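Local coordinates for formate dehydrogenase (Pyrobaculum aerophilum, PDB 1QP8), which probably acts as an NAD(P)H-dependent oxidoreductase of the D-isomer specific 2-hydroxyacid dehydrogenase family, reducing substrates such as glyoxylate or hydroxypyruvate, at residues A[168-182]-A[196-210]. Numbering follows the deposited sequence.
With NDP (NADPH dihydro-nicotinamide-adenine-dinucleotide phosphate), chain C.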
ATOM      1  N   LEU A 168      23.386   8.757   2.510  1.00 59.68           N
ATOM      2  CA  LEU A 168      22.485   7.774   1.914  1.00 59.68           C
ATOM      3  C   LEU A 168      22.786   6.419   2.544  1.00 59.68           C
ATOM      4  O   LEU A 168      21.866   5.670   2.890  1.00 59.68           O
ATOM      5  CB  LEU A 168      22.683   7.687   0.391  1.00 36.01           C
ATOM      6  CG  LEU A 168      23.999   7.111  -0.165  1.00 36.01           C
ATOM      7  CD1 LEU A 168      23.713   5.989  -1.145  1.00 36.01           C
ATOM      8  CD2 LEU A 168      24.802   8.204  -0.846  1.00 36.01           C
ATOM      9  N   GLU A 169      24.079   6.129   2.702  1.00 78.34           N
ATOM     10  CA  GLU A 169      24.545   4.878   3.296  1.00 78.34           C
ATOM     11  C   GLU A 169      23.848   4.601   4.615  1.00 78.34           C
ATOM     12  O   GLU A 169      23.147   3.608   4.764  1.00 78.34           O
ATOM     13  CB  GLU A 169      26.056   4.920   3.508  1.00 90.67           C
ATOM     14  CG  GLU A 169      26.855   4.787   2.229  1.00 90.67           C
ATOM     15  CD  GLU A 169      28.349   4.615   2.474  1.00 90.67           C
ATOM     16  OE1 GLU A 169      28.719   3.861   3.407  1.00 90.67           O
ATOM     17  OE2 GLU A 169      29.153   5.220   1.726  1.00 90.67           O
ATOM     18  N   GLU A 170      24.048   5.481   5.580  1.00 75.27           N
ATOM     19  CA  GLU A 170      23.407   5.313   6.872  1.00 75.27           C
ATOM     20  C   GLU A 170      21.944   5.677   6.704  1.00 75.27           C
ATOM     21  O   GLU A 170      21.540   6.808   6.964  1.00 75.27           O
ATOM     22  CB  GLU A 170      24.073   6.221   7.916  1.00100.15           C
ATOM     23  CG  GLU A 170      23.372   6.258   9.276  1.00100.15           C
ATOM     24  CD  GLU A 170      23.203   4.879   9.896  1.00100.15           C
ATOM     25  OE1 GLU A 170      24.234   4.208  10.147  1.00100.15           O
ATOM     26  OE2 GLU A 170      22.042   4.470  10.131  1.00100.15           O
ATOM     27  N   ALA A 171      21.159   4.709   6.248  1.00 66.81           N
ATOM     28  CA  ALA A 171      19.726   4.878   6.012  1.00 66.81           C
ATOM     29  C   ALA A 171      19.362   3.572   5.349  1.00 66.81           C
ATOM     30  O   ALA A 171      18.274   3.027   5.535  1.00 66.81           O
ATOM     31  CB  ALA A 171      19.471   6.038   5.054  1.00 42.60           C
ATOM     32  N   LEU A 172      20.320   3.077   4.576  1.00 83.75           N
ATOM     33  CA  LEU A 172      20.188   1.819   3.867  1.00 83.75           C
ATOM     34  C   LEU A 172      20.726   0.684   4.745  1.00 83.75           C
ATOM     35  O   LEU A 172      20.338  -0.469   4.576  1.00 83.75           O
ATOM     36  CB  LEU A 172      20.976   1.883   2.552  1.00 43.37           C
ATOM     37  CG  LEU A 172      20.626   2.971   1.527  1.00 43.37           C
ATOM     38  CD1 LEU A 172      21.493   2.770   0.315  1.00 43.37           C
ATOM     39  CD2 LEU A 172      19.163   2.895   1.113  1.00 43.37           C
ATOM     40  N   ARG A 173      21.615   1.018   5.683  1.00 58.51           N
ATOM     41  CA  ARG A 173      22.204   0.020   6.577  1.00 58.51           C
ATOM     42  C   ARG A 173      21.157  -0.892   7.177  1.00 58.51           C
ATOM     43  O   ARG A 173      20.276  -0.444   7.909  1.00 58.51           O
ATOM     44  CB  ARG A 173      23.002   0.674   7.711  1.00 76.82           C
ATOM     45  CG  ARG A 173      24.403   1.094   7.291  1.00 76.82           C
ATOM     46  CD  ARG A 173      25.418   1.085   8.438  1.00 76.82           C
ATOM     47  NE  ARG A 173      26.753   0.857   7.893  1.00 76.82           N
ATOM     48  CZ  ARG A 173      27.428   1.740   7.163  1.00 76.82           C
ATOM     49  NH1 ARG A 173      26.906   2.934   6.906  1.00 76.82           N
ATOM     50  NH2 ARG A 173      28.602   1.405   6.638  1.00 76.82           N
ATOM     51  N   GLU A 174      21.268  -2.177   6.855  1.00 64.04           N
ATOM     52  CA  GLU A 174      20.336  -3.183   7.352  1.00 64.04           C
ATOM     53  C   GLU A 174      18.883  -2.751   7.201  1.00 64.04           C
ATOM     54  O   GLU A 174      18.010  -3.205   7.944  1.00 64.04           O
ATOM     55  CB  GLU A 174      20.617  -3.480   8.821  1.00 99.76           C
ATOM     56  CG  GLU A 174      21.999  -4.019   9.085  1.00 99.76           C
ATOM     57  CD  GLU A 174      22.268  -4.155  10.564  1.00 99.76           C
ATOM     58  OE1 GLU A 174      22.235  -3.121  11.271  1.00 99.76           O
ATOM     59  OE2 GLU A 174      22.508  -5.295  11.017  1.00 99.76           O
ATOM     60  N   ALA A 175      18.621  -1.865   6.247  1.00 49.27           N
ATOM     61  CA  ALA A 175      17.255  -1.425   6.032  1.00 49.27           C
ATOM     62  C   ALA A 175      16.532  -2.543   5.273  1.00 49.27           C
ATOM     63  O   ALA A 175      17.135  -3.232   4.433  1.00 49.27           O
ATOM     64  CB  ALA A 175      17.240  -0.134   5.242  1.00 52.65           C
ATOM     65  N   ARG A 176      15.253  -2.743   5.587  1.00 52.37           N
ATOM     66  CA  ARG A 176      14.482  -3.781   4.915  1.00 52.37           C
ATOM     67  C   ARG A 176      13.750  -3.226   3.708  1.00 52.37           C
ATOM     68  O   ARG A 176      13.133  -3.977   2.950  1.00 52.37           O
ATOM     69  CB  ARG A 176      13.494  -4.444   5.879  1.00 67.62           C
ATOM     70  CG  ARG A 176      14.195  -5.370   6.854  1.00 67.62           C
ATOM     71  CD  ARG A 176      13.290  -5.961   7.936  1.00 67.62           C
ATOM     72  NE  ARG A 176      12.445  -7.082   7.508  1.00 67.62           N
ATOM     73  CZ  ARG A 176      12.756  -7.966   6.556  1.00 67.62           C
ATOM     74  NH1 ARG A 176      13.902  -7.883   5.879  1.00 67.62           N
ATOM     75  NH2 ARG A 176      11.924  -8.972   6.307  1.00 67.62           N
ATOM     76  N   ALA A 177      13.852  -1.913   3.512  1.00 64.28           N
ATOM     77  CA  ALA A 177      13.190  -1.257   2.401  1.00 64.28           C
ATOM     78  C   ALA A 177      13.655   0.168   2.228  1.00 64.28           C
ATOM     79  O   ALA A 177      14.159   0.786   3.155  1.00 64.28           O
ATOM     80  CB  ALA A 177      11.709  -1.259   2.627  1.00 26.37           C
ATOM     81  N   ALA A 178      13.446   0.692   1.033  1.00 60.04           N
ATOM     82  CA  ALA A 178      13.824   2.047   0.719  1.00 60.04           C
ATOM     83  C   ALA A 178      12.890   2.551  -0.359  1.00 60.04           C
ATOM     84  O   ALA A 178      12.549   1.820  -1.287  1.00 60.04           O
ATOM     85  CB  ALA A 178      15.251   2.079   0.221  1.00 38.46           C
ATOM     86  N   VAL A 179      12.457   3.796  -0.217  1.00 48.68           N
ATOM     87  CA  VAL A 179      11.596   4.438  -1.194  1.00 48.68           C
ATOM     88  C   VAL A 179      12.431   5.611  -1.685  1.00 48.68           C
ATOM     89  O   VAL A 179      12.596   6.595  -0.966  1.00 48.68           O
ATOM     90  CB  VAL A 179      10.308   4.980  -0.539  1.00 38.75           C
ATOM     91  CG1 VAL A 179       9.583   5.919  -1.497  1.00 38.75           C
ATOM     92  CG2 VAL A 179       9.403   3.824  -0.140  1.00 38.75           C
ATOM     93  N   CYS A 180      12.988   5.504  -2.885  1.00 40.18           N
ATOM     94  CA  CYS A 180      13.803   6.590  -3.409  1.00 40.18           C
ATOM     95  C   CYS A 180      12.976   7.557  -4.248  1.00 40.18           C
ATOM     96  O   CYS A 180      12.174   7.142  -5.085  1.00 40.18           O
ATOM     97  CB  CYS A 180      14.967   6.053  -4.242  1.00 43.49           C
ATOM     98  SG  CYS A 180      15.924   7.401  -5.009  1.00 43.49           S
ATOM     99  N   ALA A 181      13.191   8.848  -4.006  1.00 33.58           N
ATOM    100  CA  ALA A 181      12.479   9.924  -4.689  1.00 33.58           C
ATOM    101  C   ALA A 181      13.378  11.137  -4.833  1.00 33.58           C
ATOM    102  O   ALA A 181      12.912  12.269  -4.758  1.00 33.58           O
ATOM    103  CB  ALA A 181      11.235  10.320  -3.898  1.00 27.36           C
ATOM    104  N   LEU A 182      14.668  10.908  -5.030  1.00 39.70           N
ATOM    105  CA  LEU A 182      15.609  12.002  -5.181  1.00 39.70           C
ATOM    106  C   LEU A 182      15.477  12.628  -6.543  1.00 39.70           C
ATOM    107  O   LEU A 182      15.098  11.962  -7.502  1.00 39.70           O
ATOM    108  CB  LEU A 182      17.045  11.502  -5.035  1.00 46.17           C
ATOM    109  CG  LEU A 182      17.420  10.974  -3.659  1.00 46.17           C
ATOM    110  CD1 LEU A 182      18.857  10.419  -3.675  1.00 46.17           C
ATOM    111  CD2 LEU A 182      17.279  12.099  -2.658  1.00 46.17           C
ATOM    112  N   HIS A 196      26.425   0.441  -1.563  1.00 58.40           N
ATOM    113  CA  HIS A 196      25.408   1.013  -0.685  1.00 58.40           C
ATOM    114  C   HIS A 196      24.197   0.097  -0.615  1.00 58.40           C
ATOM    115  O   HIS A 196      23.737  -0.255   0.476  1.00 58.40           O
ATOM    116  CB  HIS A 196      25.005   2.397  -1.177  1.00 67.80           C
ATOM    117  CG  HIS A 196      26.171   3.252  -1.554  1.00 67.80           C
ATOM    118  ND1 HIS A 196      26.683   3.294  -2.835  1.00 67.80           N
ATOM    119  CD2 HIS A 196      26.965   4.055  -0.809  1.00 67.80           C
ATOM    120  CE1 HIS A 196      27.740   4.086  -2.861  1.00 67.80           C
ATOM    121  NE2 HIS A 196      27.933   4.561  -1.644  1.00 67.80           N
ATOM    122  N   LEU A 197      23.692  -0.297  -1.779  1.00 64.77           N
ATOM    123  CA  LEU A 197      22.545  -1.191  -1.859  1.00 64.77           C
ATOM    124  C   LEU A 197      22.811  -2.435  -1.017  1.00 64.77           C
ATOM    125  O   LEU A 197      21.948  -2.884  -0.255  1.00 64.77           O
ATOM    126  CB  LEU A 197      22.315  -1.604  -3.311  1.00 45.41           C
ATOM    127  CG  LEU A 197      21.855  -0.550  -4.312  1.00 45.41           C
ATOM    128  CD1 LEU A 197      21.902  -1.122  -5.726  1.00 45.41           C
ATOM    129  CD2 LEU A 197      20.442  -0.121  -3.951  1.00 45.41           C
ATOM    130  N   ALA A 198      24.020  -2.975  -1.165  1.00 49.24           N
ATOM    131  CA  ALA A 198      24.447  -4.173  -0.448  1.00 49.24           C
ATOM    132  C   ALA A 198      24.436  -4.044   1.073  1.00 49.24           C
ATOM    133  O   ALA A 198      24.618  -5.029   1.778  1.00 49.24           O
ATOM    134  CB  ALA A 198      25.821  -4.571  -0.916  1.00 53.55           C
ATOM    135  N   LEU A 199      24.228  -2.830   1.576  1.00 50.13           N
ATOM    136  CA  LEU A 199      24.186  -2.604   3.013  1.00 50.13           C
ATOM    137  C   LEU A 199      22.791  -2.942   3.526  1.00 50.13           C
ATOM    138  O   LEU A 199      22.561  -3.051   4.736  1.00 50.13           O
ATOM    139  CB  LEU A 199      24.512  -1.144   3.327  1.00 83.67           C
ATOM    140  CG  LEU A 199      25.818  -0.600   2.742  1.00 83.67           C
ATOM    141  CD1 LEU A 199      25.964   0.876   3.100  1.00 83.67           C
ATOM    142  CD2 LEU A 199      26.991  -1.400   3.272  1.00 83.67           C
HETATM  143  N   MSE A 200      21.852  -3.096   2.599  1.00 48.59           N
HETATM  144  CA  MSE A 200      20.485  -3.415   2.978  1.00 48.59           C
HETATM  145  C   MSE A 200      20.382  -4.893   3.287  1.00 48.59           C
HETATM  146  O   MSE A 200      21.327  -5.638   3.081  1.00 48.59           O
HETATM  147  CB  MSE A 200      19.523  -3.056   1.852  1.00 73.61           C
HETATM  148  CG  MSE A 200      19.406  -1.572   1.580  1.00 73.61           C
HETATM  149 SE   MSE A 200      18.108  -1.211   0.375  1.00 73.61          SE
HETATM  150  CE  MSE A 200      19.073  -1.404  -1.136  1.00 73.61           C
ATOM    151  N   ALA A 201      19.232  -5.308   3.793  1.00 67.91           N
ATOM    152  CA  ALA A 201      18.999  -6.708   4.105  1.00 67.91           C
ATOM    153  C   ALA A 201      18.995  -7.483   2.786  1.00 67.91           C
ATOM    154  O   ALA A 201      18.570  -6.953   1.759  1.00 67.91           O
ATOM    155  CB  ALA A 201      17.664  -6.856   4.801  1.00 33.36           C
ATOM    156  N   GLU A 202      19.462  -8.729   2.794  1.00 69.49           N
ATOM    157  CA  GLU A 202      19.482  -9.498   1.554  1.00 69.49           C
ATOM    158  C   GLU A 202      18.067  -9.784   1.104  1.00 69.49           C
ATOM    159  O   GLU A 202      17.831 -10.253  -0.004  1.00 69.49           O
ATOM    160  CB  GLU A 202      20.255 -10.801   1.739  1.00100.05           C
ATOM    161  CG  GLU A 202      21.738 -10.587   1.976  1.00100.05           C
ATOM    162  CD  GLU A 202      22.581 -11.720   1.435  1.00100.05           C
ATOM    163  OE1 GLU A 202      22.335 -12.875   1.831  1.00100.05           O
ATOM    164  OE2 GLU A 202      23.489 -11.462   0.614  1.00100.05           O
ATOM    165  N   ASP A 203      17.130  -9.450   1.978  1.00 63.79           N
ATOM    166  CA  ASP A 203      15.716  -9.663   1.754  1.00 63.79           C
ATOM    167  C   ASP A 203      14.972  -8.365   1.388  1.00 63.79           C
ATOM    168  O   ASP A 203      13.772  -8.378   1.105  1.00 63.79           O
ATOM    169  CB  ASP A 203      15.143 -10.265   3.026  1.00 98.83           C
ATOM    170  CG  ASP A 203      13.665 -10.414   2.972  1.00 98.83           C
ATOM    171  OD1 ASP A 203      13.183 -11.161   2.095  1.00 98.83           O
ATOM    172  OD2 ASP A 203      12.988  -9.778   3.806  1.00 98.83           O
ATOM    173  N   ALA A 204      15.704  -7.253   1.364  1.00 58.02           N
ATOM    174  CA  ALA A 204      15.136  -5.932   1.093  1.00 58.02           C
ATOM    175  C   ALA A 204      14.416  -5.683  -0.225  1.00 58.02           C
ATOM    176  O   ALA A 204      14.622  -6.367  -1.226  1.00 58.02           O
ATOM    177  CB  ALA A 204      16.207  -4.866   1.278  1.00 51.43           C
ATOM    178  N   VAL A 205      13.583  -4.648  -0.180  1.00 52.96           N
ATOM    179  CA  VAL A 205      12.764  -4.173  -1.280  1.00 52.96           C
ATOM    180  C   VAL A 205      13.156  -2.723  -1.538  1.00 52.96           C
ATOM    181  O   VAL A 205      12.880  -1.865  -0.711  1.00 52.96           O
ATOM    182  CB  VAL A 205      11.291  -4.137  -0.869  1.00 34.66           C
ATOM    183  CG1 VAL A 205      10.472  -3.420  -1.932  1.00 34.66           C
ATOM    184  CG2 VAL A 205      10.782  -5.532  -0.615  1.00 34.66           C
ATOM    185  N   PHE A 206      13.776  -2.438  -2.672  1.00 38.35           N
ATOM    186  CA  PHE A 206      14.175  -1.068  -2.978  1.00 38.35           C
ATOM    187  C   PHE A 206      13.205  -0.472  -3.984  1.00 38.35           C
ATOM    188  O   PHE A 206      13.112  -0.948  -5.107  1.00 38.35           O
ATOM    189  CB  PHE A 206      15.573  -1.050  -3.591  1.00 50.84           C
ATOM    190  CG  PHE A 206      16.126   0.323  -3.781  1.00 50.84           C
ATOM    191  CD1 PHE A 206      17.010   0.863  -2.856  1.00 50.84           C
ATOM    192  CD2 PHE A 206      15.741   1.099  -4.869  1.00 50.84           C
ATOM    193  CE1 PHE A 206      17.503   2.160  -3.013  1.00 50.84           C
ATOM    194  CE2 PHE A 206      16.225   2.398  -5.037  1.00 50.84           C
ATOM    195  CZ  PHE A 206      17.107   2.928  -4.107  1.00 50.84           C
ATOM    196  N   VAL A 207      12.493   0.575  -3.594  1.00 44.88           N
ATOM    197  CA  VAL A 207      11.551   1.225  -4.496  1.00 44.88           C
ATOM    198  C   VAL A 207      12.091   2.543  -5.084  1.00 44.88           C
ATOM    199  O   VAL A 207      12.449   3.454  -4.340  1.00 44.88           O
ATOM    200  CB  VAL A 207      10.244   1.536  -3.755  1.00 36.92           C
ATOM    201  CG1 VAL A 207       9.327   2.368  -4.639  1.00 36.92           C
ATOM    202  CG2 VAL A 207       9.577   0.237  -3.325  1.00 36.92           C
ATOM    203  N   ASN A 208      12.166   2.649  -6.410  1.00 45.88           N
ATOM    204  CA  ASN A 208      12.623   3.903  -7.008  1.00 45.88           C
ATOM    205  C   ASN A 208      11.462   4.556  -7.720  1.00 45.88           C
ATOM    206  O   ASN A 208      10.823   3.939  -8.561  1.00 45.88           O
ATOM    207  CB  ASN A 208      13.750   3.702  -8.008  1.00 42.63           C
ATOM    208  CG  ASN A 208      14.294   5.025  -8.517  1.00 42.63           C
ATOM    209  OD1 ASN A 208      14.212   6.044  -7.830  1.00 42.63           O
ATOM    210  ND2 ASN A 208      14.858   5.016  -9.717  1.00 42.63           N
ATOM    211  N   VAL A 209      11.192   5.812  -7.398  1.00 47.74           N
ATOM    212  CA  VAL A 209      10.070   6.487  -8.019  1.00 47.74           C
ATOM    213  C   VAL A 209      10.514   7.826  -8.626  1.00 47.74           C
ATOM    214  O   VAL A 209       9.758   8.489  -9.321  1.00 47.74           O
ATOM    215  CB  VAL A 209       8.913   6.645  -6.980  1.00 39.70           C
ATOM    216  CG1 VAL A 209       9.145   7.850  -6.107  1.00 39.70           C
ATOM    217  CG2 VAL A 209       7.586   6.703  -7.677  1.00 39.70           C
ATOM    218  N   GLY A 210      11.756   8.208  -8.362  1.00 77.63           N
ATOM    219  CA  GLY A 210      12.288   9.418  -8.944  1.00 77.63           C
ATOM    220  C   GLY A 210      13.235   8.955 -10.027  1.00 77.63           C
ATOM    221  O   GLY A 210      13.416   7.753 -10.253  1.00 77.63           O
TER
HETATM  222  PA  NDP C 310      11.322  18.493  -4.678  0.70 54.47           P
HETATM  223  O1A NDP C 310      12.227  18.854  -5.813  0.70 54.47           O
HETATM  224  O2A NDP C 310      10.243  18.321  -5.674  0.70 54.47           O
HETATM  225  O5B NDP C 310      12.563  17.530  -4.173  0.70 54.47           O
HETATM  226  C5B NDP C 310      13.401  18.228  -3.165  0.70 54.47           C
HETATM  227  C4B NDP C 310      13.806  17.232  -2.018  0.70 54.47           C
HETATM  228  O4B NDP C 310      14.904  16.303  -2.370  0.70 54.47           O
HETATM  229  C3B NDP C 310      14.388  17.950  -0.737  0.70 54.47           C
HETATM  230  O3B NDP C 310      14.307  17.082   0.380  0.70 54.47           O
HETATM  231  C2B NDP C 310      15.790  18.238  -1.274  0.70 54.47           C
HETATM  232  O2B NDP C 310      16.816  18.742  -0.499  0.70 54.47           O
HETATM  233  C1B NDP C 310      16.116  16.945  -1.897  0.70 54.47           C
HETATM  234  N9A NDP C 310      17.215  17.027  -2.802  0.70 54.47           N
HETATM  235  C8A NDP C 310      17.357  17.659  -4.009  0.70 54.47           C
HETATM  236  N7A NDP C 310      18.561  17.460  -4.545  0.70 54.47           N
HETATM  237  C5A NDP C 310      19.199  16.667  -3.623  0.70 54.47           C
HETATM  238  C6A NDP C 310      20.528  16.106  -3.590  0.70 54.47           C
HETATM  239  N6A NDP C 310      21.383  16.346  -4.603  0.70 54.47           N
HETATM  240  N1A NDP C 310      20.872  15.338  -2.484  0.70 54.47           N
HETATM  241  C2A NDP C 310      19.934  15.149  -1.477  0.70 54.47           C
HETATM  242  N3A NDP C 310      18.704  15.632  -1.431  0.70 54.47           N
HETATM  243  C4A NDP C 310      18.397  16.374  -2.558  0.70 54.47           C
HETATM  244  O3  NDP C 310      10.634  17.141  -4.278  0.70 54.47           O
HETATM  245  PN  NDP C 310       9.764  15.866  -4.837  0.70 54.47           P
HETATM  246  O1N NDP C 310       9.444  14.919  -3.744  0.70 54.47           O
HETATM  247  O2N NDP C 310       8.525  16.303  -5.556  0.70 54.47           O
HETATM  248  O5D NDP C 310      10.742  15.120  -5.955  0.70 54.47           O
HETATM  249  C5D NDP C 310      10.790  15.672  -7.293  0.70 54.47           C
HETATM  250  C4D NDP C 310      11.666  14.718  -8.122  0.70 54.47           C
HETATM  251  O4D NDP C 310      11.021  13.423  -8.189  0.70 54.47           O
HETATM  252  C3D NDP C 310      11.802  15.213  -9.560  0.70 54.47           C
HETATM  253  O3D NDP C 310      12.915  16.089  -9.637  0.70 54.47           O
HETATM  254  C2D NDP C 310      11.935  13.881 -10.344  0.70 54.47           C
HETATM  255  O2D NDP C 310      13.309  13.497 -10.508  0.70 54.47           O
HETATM  256  C1D NDP C 310      11.085  12.877  -9.530  0.70 54.47           C
HETATM  257  N1N NDP C 310       9.672  12.671 -10.105  0.70 54.47           N
HETATM  258  C2N NDP C 310       9.356  11.331 -10.519  0.70 54.47           C
HETATM  259  C3N NDP C 310       8.058  11.128 -11.049  0.70 54.47           C
HETATM  260  C7N NDP C 310       7.679   9.667 -11.513  0.70 54.47           C
HETATM  261  O7N NDP C 310       6.515   9.448 -11.791  0.70 54.47           O
HETATM  262  N7N NDP C 310       8.680   8.747 -11.569  0.70 54.47           N
HETATM  263  C4N NDP C 310       7.050  12.157 -11.194  0.70 54.47           C
HETATM  264  C5N NDP C 310       7.511  13.444 -10.735  0.70 54.47           C
HETATM  265  C6N NDP C 310       8.737  13.727 -10.214  0.70 54.47           C
HETATM  266  P2B NDP C 310      16.997  20.429  -0.597  0.70 54.47           P
HETATM  267  O1X NDP C 310      18.190  20.505   0.324  0.70 54.47           O
HETATM  268  O2X NDP C 310      17.271  20.653  -2.042  0.70 54.47           O
HETATM  269  O3X NDP C 310      15.739  20.975  -0.116  0.70 54.47           O
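A bend at chi3 (78°) turns the Arg176 side chain, which starts out away from 196-210, back to Asp203, whose CG stands anti to its backbone N (chi1 175°). The guanidinium comes end-on: Arg176 NH2 at 2.8 Å and Arg176 NH1 at 3.0 Å both bond to the single oxygen Asp203 OD2, with guanidinium and carboxylate planes only 27° apart. An alanine in place of Arg176 would probably leave Asp203 OD2 without its charged mate, the long, weak pairing of Asp203 OD1 with Arg100 being a poorer hold. Ala201 CB lies at the guanidinium edge, and Ala201 N donates to Ala175 O, tying together the loops that lead into strands 177-180 and 205-208. These neighbours run parallel at the centre of the sheet in the Rossmann-type NAD-binding domain, as the two strands of a beta-alpha-beta unit whose helix is 194-197; Cys180 N bonds to Val207 O. On one face, the Phe206 ring packs against Ala178 and Cys180, with Phe206 CD1 3.7 Å from Ala178 CB, while the selenium of Met200 sits at the ring edge. Val205 and Val207, on the other face, meet helix 83-98. Where the strands end, Val209 N bonds to Cys180 O at 2.8 Å, and Val209 O lies close to N7N of the NADPH carboxamide. With an ion pair where the strands begin and apolar packing along them, their far ends offer main-chain oxygen to the nicotinamide half of NADPH.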